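Local coordinates for protein 3-dehydroquinate dehydratase (Enterococcus faecalis, PDB 4PH6) that catalyses the cis-dehydration of 3-dehydroquinate to 3-dehydroshikimate through an imine intermediate, the third step of the chorismate pathway, at residues A[95-98]-A[99-103]. Sequence-based numbering, arbitrary orientation.
Sequences FSEE and NYFAL
The backbone passes from an extended Phe-95 through Ser-96 into the first turns of helix 97-110, where Tyr-100 N, Phe-101 N and Ala-102 N donate to the carbonyl oxygens of Ser-96, Glu-97 and Glu-98. Ser-96 is the N-cap: with chi1 at 67°, OG stands between its own backbone N and carbonyl carbon and accepts from Asn-99 N at 3.0 Å, with an N-H...O angle of 157°, a fairly straight bond. Beside the cap a water accepts from Ser-96 N at 2.9 Å; its bond from Asn-99 ND2, at 2.5 Å, is too short and doubtful. The CB of Asn-99 lies over one face of the Phe-95 ring, 3.7 Å from its centroid and displaced toward the rim, a CH-pi contact; ring and amide planes are 37° apart. Phe-95 CE2 also lies 4.2 Å from Leu-103 CD2. Farther round the helix, the extended Glu-97 chain runs out past Phe-101; Glu-97 CG lies in plane at the edge of the Phe-101 ring, 3.6 Å from Phe-101 CE2. Phe-95 also stacks on Phe-84 and touches Phe-61 of helix 61-73, while Phe-101 packs on helix 124-136. The turn opens the helix of a beta-alpha-beta unit in the (beta/alpha)8 barrel, between strands 80-83 and 115-119. Chemically, the serine hydroxyl takes up a first-turn N-H, and the acidic Glu-97 and Glu-98 probably interact favourably with the helix dipole.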
loop_
_atom_site.group_PDB
_atom_site.type_symbol
_atom_site.label_atom_id
_atom_site.label_comp_id
_atom_site.label_asym_id
_atom_site.label_seq_id
_atom_site.Cartn_x
_atom_site.Cartn_y
_atom_site.Cartn_z
ATOM N N PHE A 95 2.338 -0.752 35.731
ATOM C CA PHE A 95 1.017 -0.653 36.331
ATOM C C PHE A 95 0.623 -2.067 36.709
ATOM O O PHE A 95 0.708 -2.975 35.878
ATOM C CB PHE A 95 0.016 -0.038 35.340
ATOM C CG PHE A 95 -1.033 0.862 35.964
ATOM C CD1 PHE A 95 -0.675 1.888 36.827
ATOM C CD2 PHE A 95 -2.375 0.723 35.626
ATOM C CE1 PHE A 95 -1.637 2.733 37.371
ATOM C CE2 PHE A 95 -3.337 1.565 36.160
ATOM C CZ PHE A 95 -2.965 2.573 37.033
ATOM N N SER A 96 0.230 -2.261 37.963
ATOM C CA SER A 96 -0.259 -3.554 38.418
ATOM C C SER A 96 -1.515 -3.950 37.652
ATOM O O SER A 96 -2.289 -3.084 37.238
ATOM C CB SER A 96 -0.559 -3.514 39.912
ATOM O OG SER A 96 -1.654 -2.651 40.185
ATOM N N GLU A 97 -1.715 -5.251 37.463
ATOM C CA GLU A 97 -2.978 -5.759 36.935
ATOM C C GLU A 97 -4.179 -5.213 37.731
ATOM O O GLU A 97 -5.180 -4.805 37.143
ATOM C CB GLU A 97 -2.988 -7.292 36.941
ATOM C CG GLU A 97 -4.373 -7.913 36.765
ATOM C CD GLU A 97 -4.369 -9.429 36.897
ATOM O OE1 GLU A 97 -5.178 -9.965 37.690
ATOM O OE2 GLU A 97 -3.563 -10.085 36.201
ATOM N N GLU A 98 -4.066 -5.198 39.060
ATOM C CA GLU A 98 -5.155 -4.732 39.928
ATOM C C GLU A 98 -5.526 -3.279 39.637
ATOM O O GLU A 98 -6.706 -2.946 39.545
ATOM C CB GLU A 98 -4.772 -4.892 41.406
ATOM C CG GLU A 98 -5.788 -4.348 42.416
ATOM C CD GLU A 98 -5.207 -4.267 43.825
ATOM O OE1 GLU A 98 -3.961 -4.303 43.938
ATOM O OE2 GLU A 98 -5.977 -4.172 44.811
ATOM N N ASN A 99 -4.515 -2.424 39.485
ATOM C CA ASN A 99 -4.739 -1.029 39.114
ATOM C C ASN A 99 -5.279 -0.901 37.689
ATOM O O ASN A 99 -6.076 -0.014 37.392
ATOM C CB ASN A 99 -3.453 -0.215 39.260
ATOM C CG ASN A 99 -3.198 0.214 40.699
ATOM O OD1 ASN A 99 -4.130 0.373 41.478
ATOM N ND2 ASN A 99 -1.930 0.404 41.051
ATOM N N TYR A 100 -4.845 -1.796 36.812
ATOM C CA TYR A 100 -5.337 -1.806 35.456
ATOM C C TYR A 100 -6.852 -2.014 35.462
ATOM O O TYR A 100 -7.603 -1.199 34.914
ATOM C CB TYR A 100 -4.633 -2.889 34.638
ATOM C CG TYR A 100 -5.131 -3.020 33.218
ATOM C CD1 TYR A 100 -4.702 -2.147 32.226
ATOM C CD2 TYR A 100 -6.011 -4.036 32.857
ATOM C CE1 TYR A 100 -5.155 -2.270 30.912
ATOM C CE2 TYR A 100 -6.462 -4.167 31.551
ATOM C CZ TYR A 100 -6.027 -3.283 30.583
ATOM O OH TYR A 100 -6.474 -3.412 29.282
ATOM N N PHE A 101 -7.311 -3.074 36.115
ATOM C CA PHE A 101 -8.742 -3.367 36.120
ATOM C C PHE A 101 -9.554 -2.424 37.013
ATOM O O PHE A 101 -10.711 -2.128 36.704
ATOM C CB PHE A 101 -8.975 -4.823 36.526
ATOM C CG PHE A 101 -8.620 -5.792 35.446
ATOM C CD1 PHE A 101 -9.450 -5.958 34.357
ATOM C CD2 PHE A 101 -7.441 -6.516 35.500
ATOM C CE1 PHE A 101 -9.130 -6.843 33.360
ATOM C CE2 PHE A 101 -7.120 -7.398 34.509
ATOM C CZ PHE A 101 -7.964 -7.567 33.434
ATOM N N ALA A 102 -8.960 -1.943 38.098
ATOM C CA ALA A 102 -9.662 -1.013 38.992
ATOM C C ALA A 102 -9.967 0.329 38.298
ATOM O O ALA A 102 -11.060 0.895 38.457
ATOM C CB ALA A 102 -8.847 -0.786 40.256
ATOM N N LEU A 103 -9.000 0.819 37.523
ATOM C CA LEU A 103 -9.156 2.060 36.755
ATOM C C LEU A 103 -10.291 1.959 35.745
ATOM O O LEU A 103 -11.140 2.847 35.654
ATOM C CB LEU A 103 -7.864 2.410 36.021
ATOM C CG LEU A 103 -7.882 3.660 35.126
ATOM C CD1 LEU A 103 -8.596 4.848 35.768
ATOM C CD2 LEU A 103 -6.462 4.053 34.739
HETATM O O HOH W 1 0.282 -0.086 39.938
#